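2-dehydro-3-deoxy-D-arabinonate dehydratase (Sulfolobus solfataricus, PDB 2Q18) catalyses the magnesium-dependent dehydration of 2-dehydro-3-deoxy-D-arabinonate to 2,5-dioxopentanoate, a step in the oxidation of D-arabinonate to 2-oxoglutarate, and works as a homotetramer. Local coordinates at residues Arg123-Gly128 with Cys187-Pro192; Thr140-Glu145 with Ile208-Val213; Val218-Ser223 with Ile258-Asp263; Asp270-Thr275 with Thr284-Arg289. All coordinates share one frame; numbering follows the deposited sequence.

In the fold
The four contacts lie in the FAH-family region of the chain. Interactions 2, 3 and 4 share the five-stranded mixed sheet in which strand 207-214 runs between strands 271-276 and 217-225. Interaction 2 packs the metal-binding strand 140-150 on this sheet, interaction 3 lays the loop after strand 250-253 against strand 217-225, and interaction 4 pairs strands 271-276 and 280-288. Interaction 1 joins strands 124-125 and 188-195; its centre is about 10 Å from that of interaction 4, where Ala189 meets Thr284, and about 20 Å from that of interaction 3. Along the chain, interactions 1 and 2 interleave, followed by 3 and 4. Interaction 2 holds two magnesium-binding residues; interactions 1 and 3 approach other site residues.

Interaction 1: Arg123-Gly128 with Cys187-Pro192; sequences RCVGHG and CCAFGP
Cys124 and Val125 run parallel to Cys188 and Ala189, with main-chain bonds stepping between the segments. Val125 N donates to Cys188 O at 2.8 Å, and Phe190 N returns to Val125 O at 3.2 Å. Followed outward, the side chain of Cys124 begins with CB at the edge of the Phe190 ring, 4.0 Å from CE2. Its chi1 of -58° sets SG anti to the carbonyl carbon, where it meets Cys188 SG at 3.7 Å, a van der Waals contact. On the other face of the strand pair, Val125 CG2 rests 3.7 Å from Ala189 CB. Farther on the segments separate, and a water bridges them, accepting from His127 N and donating to Phe190 O. Beyond a cis peptide, Pro192 places CB over one face of the His127 imidazole, offset toward the rim, in a CH-pi contact 4.0 Å from the ring centroid. His127 is also held by Leu57 O through NE2 and by Ile283 N through ND1. The pairing is a short parallel one, sound at Val125 and Ala189, in the interior of the FAH-family fold, and Cys187, just before the strand, lies near the substrate-binding Lys182 and the magnesium ligand Asp164.

Interaction 2: Thr140-Glu145 with Ile208-Val213; sequences TLPEPE and ITLKIV
Pro142 and Pro144 pack on Leu210, each crossing its side chain at about a right angle. The two prolines are spaced along the chain so that Leu210 meets both: its CD1 is 3.9 Å from Pro142 CG, while its CB is 3.9 Å from Pro144 CG. CG of Leu210 stands anti to the backbone N (chi1 168°), and the branch beyond it divides its contacts, with CD2 approaching Pro142 CG at 4.0 Å and Pro144 CD at 4.2 Å. Pro142 also crosses Ile212 obliquely, its CG lying 4.0 Å from Ile212 CD1. At the other end Pro144 CB touches Ile208 CG2 at 3.9 Å. All these approaches are apolar. The CB atoms of Glu143 and Glu145 point away from strand 207-214, and both residues bind magnesium, so the prolines pack on one side of the segment while the acids serve the metal site. Glu143 additionally forms a salt bridge with Lys182, and Glu145 OE2 is hydrogen-bonded by Thr253. The segment belongs to one layer, its backbone bonded to strand 156-167, and its proline rings pack that layer on strand 207-214, with Ile274 of strand 271-276 alongside Pro144 and Val272 and Ile274 beside Leu210.

Interaction 3: Val218-Ser223 with Ile258-Asp263; sequences VFFEGS and IVPGRD
Ile258 opens the contact against Phe220 and Gly222. Its two branches part here: CG2, anti to the backbone N, comes to the edge of the Phe220 ring near the ring plane, 3.7 Å from CE2, while CD1 reaches past it to Gly222 O at 3.6 Å and to Ser223 CA at 3.8 Å. Gly222, with no side chain, lets Ile258 and the Phe220 ring lie close to the strand. Val259 points away, and Pro260 follows as the main partner of the aromatic ring. Its CG stands over the centre of Phe220 in a CH-pi contact, 3.8 Å from the centroid and 8° off the ring normal, and its CA lies 3.6 Å from Phe220 CE1. The two side chains cross at about a right angle. At the end of the segment the carbonyl oxygen of Asp263 lies at the edge of the Phe219 ring, near its plane and 3.6 Å from CZ. Phe219 and Phe220 form a classic beta bulge opposite Ile212, and Phe219 also has cation-pi partners in Arg214 and Lys264. The joining of loop and strand is therefore mostly apolar, by dispersion and CH-pi contact, with the Asp263 carbonyl as a polar, probably weakly electrostatic, addition.

Interaction 4: Asp270-Thr275 with Thr284-Arg289; sequences DIVEIT and TPVKKR
Asp270 meets Val286 at the open end of the hairpin. Its carbonyl oxygen accepts a weak, bent bond from Val286 N (2.9 Å, 124° at the hydrogen) and also lies 3.3 Å from Pro285 CA in a CA-H...O contact. The CB of Asp270 touches Val286 CG2 at 3.8 Å, while its carboxylate is turned to other partners, a salt bridge to Arg214 and a hydrogen bond from Lys267 N. Ile271 pairs with Pro285 as a non-hydrogen-bonded antiparallel pair. Its CD1 lies 3.9 Å from Pro285 CB, the two side chains crossing obliquely. Val272 is the next residue and pairs with Thr284 through two nearly straight bonds: Val272 N donates to Thr284 O at 2.9 Å, with 172° at the hydrogen, and Thr284 N donates to Val272 O, also at 2.9 Å. On the face opposite Ile271, Val272 CG2, set anti to the carbonyl carbon, meets Val286 CG2 at 3.8 Å, and both valines also touch Leu266. From here the strand continues with Ile274, whose backbone bonds to Leu282. The chemistry is divided: straight main-chain bonds at Val272 and Thr284 define the register, the bond at Asp270 is weak by its bend although no longer than the others, and on one face the valines contribute an apolar surface to the packing between layers.

Interaction 1: Arg123-Gly128 with Cys187-Pro192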
loop_
_atom_site.group_PDB
_atom_site.type_symbol
_atom_site.label_atom_id
_atom_site.label_comp_id
_atom_site.label_asym_id
_atom_site.label_seq_id
_atom_site.Cartn_x
_atom_site.Cartn_y
_atom_site.Cartn_z
ATOM N N ARG A 123 11.433 -15.844 -12.652
ATOM C CA ARG A 123 12.247 -16.735 -13.480
ATOM C C ARG A 123 11.546 -17.079 -14.800
ATOM O O ARG A 123 12.117 -17.766 -15.647
ATOM C CB ARG A 123 12.610 -18.015 -12.714
ATOM C CG ARG A 123 13.622 -17.810 -11.576
ATOM C CD ARG A 123 13.940 -19.140 -10.898
ATOM N NE ARG A 123 14.956 -19.020 -9.850
ATOM C CZ ARG A 123 14.706 -18.733 -8.573
ATOM N NH1 ARG A 123 13.465 -18.512 -8.163
ATOM N NH2 ARG A 123 15.709 -18.652 -7.701
ATOM N N CYS A 124 10.316 -16.598 -14.968
ATOM C CA CYS A 124 9.550 -16.814 -16.192
ATOM C C CYS A 124 9.637 -15.609 -17.121
ATOM O O CYS A 124 9.813 -14.475 -16.668
ATOM C CB CYS A 124 8.078 -17.072 -15.877
ATOM S SG CYS A 124 7.771 -18.483 -14.807
ATOM N N VAL A 125 9.502 -15.869 -18.422
ATOM C CA VAL A 125 9.421 -14.813 -19.431
ATOM C C VAL A 125 8.200 -15.060 -20.302
ATOM O O VAL A 125 7.566 -16.116 -20.205
ATOM C CB VAL A 125 10.711 -14.722 -20.306
ATOM C CG1 VAL A 125 11.950 -14.563 -19.428
ATOM C CG2 VAL A 125 10.847 -15.930 -21.222
ATOM N N GLY A 126 7.861 -14.080 -21.133
ATOM C CA GLY A 126 6.698 -14.181 -21.998
ATOM C C GLY A 126 7.028 -14.129 -23.479
ATOM O O GLY A 126 8.196 -14.175 -23.877
ATOM N N HIS A 127 5.974 -14.065 -24.285
ATOM C CA HIS A 127 6.062 -13.916 -25.732
ATOM C C HIS A 127 6.985 -12.758 -26.111
ATOM O O HIS A 127 6.831 -11.641 -25.615
ATOM C CB HIS A 127 4.654 -13.694 -26.287
ATOM C CG HIS A 127 4.560 -13.769 -27.779
ATOM N ND1 HIS A 127 4.854 -14.912 -28.491
ATOM C CD2 HIS A 127 4.168 -12.847 -28.692
ATOM C CE1 HIS A 127 4.665 -14.686 -29.779
ATOM N NE2 HIS A 127 4.244 -13.442 -29.927
ATOM N N GLY A 128 7.967 -13.044 -26.964
ATOM C CA GLY A 128 8.869 -12.014 -27.480
ATOM C C GLY A 128 10.055 -11.702 -26.587
ATOM O O GLY A 128 10.911 -10.892 -26.947
ATOM N N CYS A 187 14.314 -19.780 -17.337
ATOM C CA CYS A 187 14.162 -21.231 -17.513
ATOM C C CYS A 187 12.790 -21.610 -18.059
ATOM O O CYS A 187 12.529 -22.780 -18.369
ATOM C CB CYS A 187 14.381 -21.948 -16.184
ATOM S SG CYS A 187 13.088 -21.602 -14.938
ATOM N N CYS A 188 11.917 -20.618 -18.181
ATOM C CA CYS A 188 10.508 -20.876 -18.398
ATOM C C CYS A 188 9.849 -19.750 -19.194
ATOM O O CYS A 188 10.064 -18.576 -18.895
ATOM C CB CYS A 188 9.838 -21.001 -17.019
ATOM S SG CYS A 188 8.141 -21.421 -17.081
ATOM N N ALA A 189 9.039 -20.109 -20.194
ATOM C CA ALA A 189 8.284 -19.127 -20.974
ATOM C C ALA A 189 6.852 -19.578 -21.183
ATOM O O ALA A 189 6.598 -20.769 -21.341
ATOM C CB ALA A 189 8.946 -18.883 -22.322
ATOM N N PHE A 190 5.914 -18.632 -21.201
ATOM C CA PHE A 190 4.514 -18.983 -21.442
ATOM C C PHE A 190 3.689 -17.864 -22.062
ATOM O O PHE A 190 4.023 -16.688 -21.944
ATOM C CB PHE A 190 3.836 -19.537 -20.169
ATOM C CG PHE A 190 3.564 -18.499 -19.110
ATOM C CD1 PHE A 190 2.309 -17.903 -19.010
ATOM C CD2 PHE A 190 4.553 -18.139 -18.203
ATOM C CE1 PHE A 190 2.049 -16.943 -18.024
ATOM C CE2 PHE A 190 4.303 -17.178 -17.218
ATOM C CZ PHE A 190 3.049 -16.582 -17.133
ATOM N N GLY A 191 2.596 -18.257 -22.706
ATOM C CA GLY A 191 1.724 -17.333 -23.409
ATOM C C GLY A 191 1.483 -17.796 -24.836
ATOM O O GLY A 191 1.540 -18.998 -25.112
ATOM N N PRO A 192 1.217 -16.851 -25.760
ATOM C CA PRO A 192 1.126 -15.404 -25.525
ATOM C C PRO A 192 -0.166 -15.001 -24.814
ATOM O O PRO A 192 -0.299 -13.856 -24.372
ATOM C CB PRO A 192 1.172 -14.802 -26.937
ATOM C CG PRO A 192 0.730 -15.891 -27.847
ATOM C CD PRO A 192 0.995 -17.208 -27.177
HETATM O O HOH W 1 3.370 -14.258 -23.104
#

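Interaction 2: Thr140-Glu145 with Ile208-Val213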
loop_
_atom_site.group_PDB
_atom_site.type_symbol
_atom_site.label_atom_id
_atom_site.label_comp_id
_atom_site.label_asym_id
_atom_site.label_seq_id
_atom_site.Cartn_x
_atom_site.Cartn_y
_atom_site.Cartn_z
ATOM N N THR A 140 20.956 -27.842 -23.931
ATOM C CA THR A 140 19.677 -27.358 -23.429
ATOM C C THR A 140 18.619 -27.464 -24.515
ATOM O O THR A 140 18.830 -27.013 -25.644
ATOM C CB THR A 140 19.793 -25.901 -22.917
ATOM O OG1 THR A 140 20.586 -25.880 -21.725
ATOM C CG2 THR A 140 18.425 -25.307 -22.615
ATOM N N LEU A 141 17.487 -28.071 -24.169
ATOM C CA LEU A 141 16.375 -28.204 -25.091
ATOM C C LEU A 141 15.134 -27.472 -24.596
ATOM O O LEU A 141 14.907 -27.387 -23.388
ATOM C CB LEU A 141 16.035 -29.680 -25.318
ATOM C CG LEU A 141 17.061 -30.568 -26.032
ATOM C CD1 LEU A 141 16.506 -31.985 -26.161
ATOM C CD2 LEU A 141 17.425 -29.996 -27.400
ATOM N N PRO A 142 14.328 -26.934 -25.532
ATOM C CA PRO A 142 13.006 -26.480 -25.144
ATOM C C PRO A 142 12.089 -27.691 -25.022
ATOM O O PRO A 142 12.256 -28.673 -25.751
ATOM C CB PRO A 142 12.572 -25.605 -26.322
ATOM C CG PRO A 142 13.299 -26.181 -27.508
ATOM C CD PRO A 142 14.594 -26.733 -26.973
ATOM N N GLU A 143 11.148 -27.630 -24.090
ATOM C CA GLU A 143 10.147 -28.676 -23.962
ATOM C C GLU A 143 8.763 -28.049 -24.118
ATOM O O GLU A 143 8.278 -27.370 -23.209
ATOM C CB GLU A 143 10.314 -29.438 -22.641
ATOM C CG GLU A 143 11.712 -30.054 -22.474
ATOM C CD GLU A 143 11.862 -30.950 -21.245
ATOM O OE1 GLU A 143 12.912 -31.620 -21.135
ATOM O OE2 GLU A 143 10.946 -30.985 -20.388
ATOM N N PRO A 144 8.154 -28.227 -25.307
ATOM C CA PRO A 144 6.860 -27.653 -25.677
ATOM C C PRO A 144 5.698 -28.389 -25.023
ATOM O O PRO A 144 5.543 -29.600 -25.209
ATOM C CB PRO A 144 6.821 -27.844 -27.194
ATOM C CG PRO A 144 7.635 -29.067 -27.428
ATOM C CD PRO A 144 8.735 -29.017 -26.411
ATOM N N GLU A 145 4.879 -27.655 -24.273
ATOM C CA GLU A 145 3.865 -28.284 -23.432
ATOM C C GLU A 145 2.580 -27.476 -23.354
ATOM O O GLU A 145 2.595 -26.249 -23.441
ATOM C CB GLU A 145 4.406 -28.505 -22.012
ATOM C CG GLU A 145 5.874 -28.923 -21.948
ATOM C CD GLU A 145 6.290 -29.511 -20.612
ATOM O OE1 GLU A 145 7.350 -30.171 -20.577
ATOM O OE2 GLU A 145 5.571 -29.327 -19.604
ATOM N N ILE A 208 0.492 -29.767 -31.003
ATOM C CA ILE A 208 1.618 -28.991 -30.493
ATOM C C ILE A 208 2.751 -29.093 -31.505
ATOM O O ILE A 208 3.150 -30.197 -31.879
ATOM C CB ILE A 208 2.100 -29.498 -29.107
ATOM C CG1 ILE A 208 0.944 -29.502 -28.094
ATOM C CG2 ILE A 208 3.294 -28.664 -28.604
ATOM C CD1 ILE A 208 1.302 -30.072 -26.728
ATOM N N THR A 209 3.252 -27.947 -31.959
ATOM C CA THR A 209 4.354 -27.916 -32.919
ATOM C C THR A 209 5.503 -27.089 -32.367
ATOM O O THR A 209 5.302 -25.947 -31.948
ATOM C CB THR A 209 3.908 -27.333 -34.283
ATOM O OG1 THR A 209 2.726 -28.009 -34.732
ATOM C CG2 THR A 209 5.014 -27.474 -35.335
ATOM N N LEU A 210 6.696 -27.680 -32.356
ATOM C CA LEU A 210 7.921 -26.977 -31.993
ATOM C C LEU A 210 8.785 -26.697 -33.224
ATOM O O LEU A 210 8.984 -27.577 -34.069
ATOM C CB LEU A 210 8.733 -27.785 -30.971
ATOM C CG LEU A 210 10.182 -27.355 -30.683
ATOM C CD1 LEU A 210 10.250 -26.017 -29.950
ATOM C CD2 LEU A 210 10.936 -28.424 -29.906
ATOM N N LYS A 211 9.294 -25.468 -33.303
ATOM C CA LYS A 211 10.294 -25.086 -34.294
ATOM C C LYS A 211 11.439 -24.360 -33.609
ATOM O O LYS A 211 11.217 -23.452 -32.801
ATOM C CB LYS A 211 9.689 -24.183 -35.371
ATOM C CG LYS A 211 8.797 -24.904 -36.361
ATOM C CD LYS A 211 7.948 -23.940 -37.185
ATOM C CE LYS A 211 8.775 -23.157 -38.193
ATOM N NZ LYS A 211 7.907 -22.340 -39.095
ATOM N N ILE A 212 12.661 -24.785 -33.914
ATOM C CA ILE A 212 13.850 -24.048 -33.518
ATOM C C ILE A 212 14.441 -23.433 -34.785
ATOM O O ILE A 212 14.832 -24.148 -35.713
ATOM C CB ILE A 212 14.886 -24.943 -32.808
ATOM C CG1 ILE A 212 14.246 -25.638 -31.590
ATOM C CG2 ILE A 212 16.115 -24.118 -32.408
ATOM C CD1 ILE A 212 15.064 -26.789 -30.997
ATOM N N VAL A 213 14.480 -22.105 -34.821
ATOM C CA VAL A 213 14.950 -21.369 -35.990
ATOM C C VAL A 213 16.327 -20.789 -35.697
ATOM O O VAL A 213 16.501 -20.020 -34.745
ATOM C CB VAL A 213 13.950 -20.262 -36.416
ATOM C CG1 VAL A 213 14.444 -19.530 -37.670
ATOM C CG2 VAL A 213 12.572 -20.856 -36.666
#

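Interaction 3: Val218-Ser223 with Ile258-Asp263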
loop_
_atom_site.group_PDB
_atom_site.type_symbol
_atom_site.label_atom_id
_atom_site.label_comp_id
_atom_site.label_asym_id
_atom_site.label_seq_id
_atom_site.Cartn_x
_atom_site.Cartn_y
_atom_site.Cartn_z
ATOM N N VAL A 218 15.077 -23.504 -40.366
ATOM C CA VAL A 218 14.371 -24.447 -39.498
ATOM C C VAL A 218 15.347 -25.555 -39.090
ATOM O O VAL A 218 15.532 -26.549 -39.802
ATOM C CB VAL A 218 13.093 -25.012 -40.159
ATOM C CG1 VAL A 218 12.432 -26.059 -39.268
ATOM C CG2 VAL A 218 12.108 -23.890 -40.454
ATOM N N PHE A 219 15.989 -25.336 -37.946
ATOM C CA PHE A 219 17.010 -26.224 -37.407
ATOM C C PHE A 219 16.390 -27.479 -36.789
ATOM O O PHE A 219 17.020 -28.538 -36.738
ATOM C CB PHE A 219 17.851 -25.449 -36.393
ATOM C CG PHE A 219 18.952 -26.248 -35.756
ATOM C CD1 PHE A 219 18.935 -26.499 -34.388
ATOM C CD2 PHE A 219 20.018 -26.729 -36.513
ATOM C CE1 PHE A 219 19.956 -27.224 -33.786
ATOM C CE2 PHE A 219 21.044 -27.459 -35.922
ATOM C CZ PHE A 219 21.014 -27.706 -34.556
ATOM N N PHE A 220 15.152 -27.349 -36.321
ATOM C CA PHE A 220 14.366 -28.485 -35.848
ATOM C C PHE A 220 12.885 -28.178 -35.992
ATOM O O PHE A 220 12.450 -27.053 -35.747
ATOM C CB PHE A 220 14.681 -28.836 -34.382
ATOM C CG PHE A 220 13.789 -29.920 -33.824
ATOM C CD1 PHE A 220 14.154 -31.259 -33.927
ATOM C CD2 PHE A 220 12.564 -29.603 -33.239
ATOM C CE1 PHE A 220 13.320 -32.267 -33.444
ATOM C CE2 PHE A 220 11.723 -30.603 -32.758
ATOM C CZ PHE A 220 12.104 -31.937 -32.855
ATOM N N GLU A 221 12.115 -29.183 -36.396
ATOM C CA GLU A 221 10.663 -29.100 -36.367
ATOM C C GLU A 221 10.067 -30.454 -36.003
ATOM O O GLU A 221 10.506 -31.492 -36.502
ATOM C CB GLU A 221 10.098 -28.594 -37.695
ATOM C CG GLU A 221 8.584 -28.396 -37.684
ATOM C CD GLU A 221 8.072 -27.567 -38.852
ATOM O OE1 GLU A 221 8.890 -27.096 -39.674
ATOM O OE2 GLU A 221 6.839 -27.383 -38.947
ATOM N N GLY A 222 9.071 -30.432 -35.125
ATOM C CA GLY A 222 8.401 -31.646 -34.681
ATOM C C GLY A 222 7.048 -31.318 -34.089
ATOM O O GLY A 222 6.845 -30.229 -33.539
ATOM N N SER A 223 6.118 -32.256 -34.204
ATOM C CA SER A 223 4.783 -32.070 -33.664
ATOM C C SER A 223 4.257 -33.327 -32.973
ATOM O O SER A 223 4.717 -34.439 -33.239
ATOM C CB SER A 223 3.815 -31.612 -34.759
ATOM O OG SER A 223 3.603 -32.644 -35.704
ATOM N N ILE A 258 7.688 -33.899 -27.545
ATOM C CA ILE A 258 8.600 -33.445 -28.598
ATOM C C ILE A 258 9.996 -33.239 -28.021
ATOM O O ILE A 258 10.239 -32.311 -27.235
ATOM C CB ILE A 258 8.095 -32.167 -29.322
ATOM C CG1 ILE A 258 6.687 -32.387 -29.877
ATOM C CG2 ILE A 258 9.057 -31.768 -30.453
ATOM C CD1 ILE A 258 5.917 -31.109 -30.173
ATOM N N VAL A 259 10.907 -34.129 -28.406
ATOM C CA VAL A 259 12.255 -34.147 -27.862
ATOM C C VAL A 259 13.280 -34.148 -29.003
ATOM O O VAL A 259 13.534 -35.193 -29.610
ATOM C CB VAL A 259 12.486 -35.385 -26.939
ATOM C CG1 VAL A 259 13.865 -35.336 -26.302
ATOM C CG2 VAL A 259 11.406 -35.480 -25.858
ATOM N N PRO A 260 13.859 -32.969 -29.313
ATOM C CA PRO A 260 14.950 -32.893 -30.289
ATOM C C PRO A 260 16.142 -33.767 -29.894
ATOM O O PRO A 260 16.269 -34.163 -28.726
ATOM C CB PRO A 260 15.342 -31.411 -30.258
ATOM C CG PRO A 260 14.115 -30.705 -29.789
ATOM C CD PRO A 260 13.503 -31.637 -28.789
ATOM N N GLY A 261 17.000 -34.064 -30.869
ATOM C CA GLY A 261 18.148 -34.934 -30.652
ATOM C C GLY A 261 19.268 -34.274 -29.876
ATOM O O GLY A 261 19.194 -33.088 -29.543
ATOM N N ARG A 262 20.316 -35.050 -29.605
ATOM C CA ARG A 262 21.457 -34.592 -28.813
ATOM C C ARG A 262 22.281 -33.506 -29.509
ATOM O O ARG A 262 23.030 -32.776 -28.855
ATOM C CB ARG A 262 22.350 -35.776 -28.429
ATOM C CG ARG A 262 23.211 -35.531 -27.190
ATOM C CD ARG A 262 23.785 -36.831 -26.640
ATOM N NE ARG A 262 22.739 -37.749 -26.188
ATOM C CZ ARG A 262 22.954 -38.989 -25.754
ATOM N NH1 ARG A 262 21.928 -39.739 -25.367
ATOM N NH2 ARG A 262 24.187 -39.485 -25.706
ATOM N N ASP A 263 22.141 -33.402 -30.829
ATOM C CA ASP A 263 22.842 -32.374 -31.605
ATOM C C ASP A 263 22.004 -31.099 -31.783
ATOM O O ASP A 263 22.459 -30.127 -32.395
ATOM C CB ASP A 263 23.289 -32.932 -32.968
ATOM C CG ASP A 263 22.125 -33.413 -33.830
ATOM O OD1 ASP A 263 21.027 -33.684 -33.291
ATOM O OD2 ASP A 263 22.315 -33.531 -35.060
#

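Interaction 4: Asp270-Thr275 with Thr284-Arg289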
loop_
_atom_site.group_PDB
_atom_site.type_symbol
_atom_site.label_atom_id
_atom_site.label_comp_id
_atom_site.label_asym_id
_atom_site.label_seq_id
_atom_site.Cartn_x
_atom_site.Cartn_y
_atom_site.Cartn_z
ATOM N N ASP A 270 19.085 -18.252 -31.207
ATOM C CA ASP A 270 18.053 -19.159 -31.729
ATOM C C ASP A 270 16.671 -18.572 -31.463
ATOM O O ASP A 270 16.492 -17.810 -30.512
ATOM C CB ASP A 270 18.119 -20.543 -31.060
ATOM C CG ASP A 270 19.188 -21.456 -31.660
ATOM O OD1 ASP A 270 19.789 -21.111 -32.705
ATOM O OD2 ASP A 270 19.420 -22.535 -31.071
ATOM N N ILE A 271 15.701 -18.926 -32.300
ATOM C CA ILE A 271 14.314 -18.558 -32.057
ATOM C C ILE A 271 13.509 -19.834 -31.851
ATOM O O ILE A 271 13.481 -20.712 -32.720
ATOM C CB ILE A 271 13.684 -17.728 -33.219
ATOM C CG1 ILE A 271 14.587 -16.555 -33.657
ATOM C CG2 ILE A 271 12.270 -17.267 -32.849
ATOM C CD1 ILE A 271 14.943 -15.526 -32.572
ATOM N N VAL A 272 12.865 -19.927 -30.689
ATOM C CA VAL A 272 12.014 -21.062 -30.360
ATOM C C VAL A 272 10.559 -20.659 -30.557
ATOM O O VAL A 272 10.091 -19.672 -29.982
ATOM C CB VAL A 272 12.263 -21.562 -28.909
ATOM C CG1 VAL A 272 11.309 -22.702 -28.549
ATOM C CG2 VAL A 272 13.709 -22.000 -28.738
ATOM N N GLU A 273 9.853 -21.423 -31.385
ATOM C CA GLU A 273 8.457 -21.155 -31.683
ATOM C C GLU A 273 7.646 -22.385 -31.341
ATOM O O GLU A 273 7.965 -23.489 -31.788
ATOM C CB GLU A 273 8.271 -20.801 -33.162
ATOM C CG GLU A 273 9.211 -19.708 -33.673
ATOM C CD GLU A 273 9.062 -19.439 -35.171
ATOM O OE1 GLU A 273 8.287 -20.150 -35.850
ATOM O OE2 GLU A 273 9.725 -18.505 -35.671
ATOM N N ILE A 274 6.605 -22.196 -30.533
ATOM C CA ILE A 274 5.743 -23.296 -30.114
ATOM C C ILE A 274 4.295 -22.938 -30.388
ATOM O O ILE A 274 3.788 -21.928 -29.891
ATOM C CB ILE A 274 5.935 -23.673 -28.618
ATOM C CG1 ILE A 274 7.399 -24.029 -28.338
ATOM C CG2 ILE A 274 5.013 -24.839 -28.236
ATOM C CD1 ILE A 274 7.813 -23.919 -26.881
ATOM N N THR A 275 3.642 -23.773 -31.189
ATOM C CA THR A 275 2.261 -23.561 -31.567
ATOM C C THR A 275 1.382 -24.619 -30.914
ATOM O O THR A 275 1.733 -25.801 -30.897
ATOM C CB THR A 275 2.095 -23.612 -33.107
ATOM O OG1 THR A 275 3.027 -22.711 -33.714
ATOM C CG2 THR A 275 0.680 -23.225 -33.530
ATOM N N THR A 284 10.058 -17.082 -28.573
ATOM C CA THR A 284 11.092 -16.552 -27.694
ATOM C C THR A 284 12.493 -16.700 -28.295
ATOM O O THR A 284 12.906 -17.814 -28.648
ATOM C CB THR A 284 11.087 -17.242 -26.301
ATOM O OG1 THR A 284 11.387 -18.632 -26.453
ATOM C CG2 THR A 284 9.732 -17.083 -25.589
ATOM N N PRO A 285 13.232 -15.581 -28.411
ATOM C CA PRO A 285 14.663 -15.676 -28.709
ATOM C C PRO A 285 15.425 -16.323 -27.555
ATOM O O PRO A 285 14.904 -16.411 -26.437
ATOM C CB PRO A 285 15.097 -14.217 -28.885
ATOM C CG PRO A 285 14.050 -13.409 -28.187
ATOM C CD PRO A 285 12.773 -14.182 -28.301
ATOM N N VAL A 286 16.643 -16.778 -27.835
ATOM C CA VAL A 286 17.452 -17.488 -26.856
ATOM C C VAL A 286 18.699 -16.675 -26.541
ATOM O O VAL A 286 19.337 -16.120 -27.439
ATOM C CB VAL A 286 17.849 -18.899 -27.371
ATOM C CG1 VAL A 286 18.741 -19.624 -26.372
ATOM C CG2 VAL A 286 16.613 -19.726 -27.676
ATOM N N LYS A 287 19.023 -16.594 -25.256
ATOM C CA LYS A 287 20.256 -15.980 -24.801
ATOM C C LYS A 287 21.084 -17.016 -24.041
ATOM O O LYS A 287 20.608 -17.619 -23.075
ATOM C CB LYS A 287 19.954 -14.758 -23.921
ATOM C CG LYS A 287 21.158 -14.166 -23.192
ATOM C CD LYS A 287 22.068 -13.381 -24.136
ATOM C CE LYS A 287 23.382 -13.000 -23.465
ATOM N NZ LYS A 287 24.296 -12.326 -24.427
ATOM N N LYS A 288 22.313 -17.234 -24.497
ATOM C CA LYS A 288 23.252 -18.080 -23.775
ATOM C C LYS A 288 23.913 -17.261 -22.670
ATOM O O LYS A 288 24.499 -16.209 -22.935
ATOM C CB LYS A 288 24.305 -18.662 -24.726
ATOM C CG LYS A 288 25.489 -19.333 -24.032
ATOM C CD LYS A 288 25.153 -20.738 -23.556
ATOM C CE LYS A 288 26.361 -21.390 -22.889
ATOM N NZ LYS A 288 26.133 -22.841 -22.640
ATOM N N ARG A 289 23.810 -17.746 -21.434
ATOM C CA ARG A 289 24.406 -17.058 -20.290
ATOM C C ARG A 289 25.929 -17.175 -20.308
ATOM O O ARG A 289 26.476 -18.206 -20.693
ATOM C CB ARG A 289 23.847 -17.594 -18.965
ATOM C CG ARG A 289 22.336 -17.435 -18.779
ATOM C CD ARG A 289 21.901 -15.977 -18.669
ATOM N NE ARG A 289 20.545 -15.858 -18.125
ATOM C CZ ARG A 289 19.678 -14.895 -18.438
ATOM N NH1 ARG A 289 18.474 -14.884 -17.881
ATOM N NH2 ARG A 289 19.998 -13.950 -19.315
#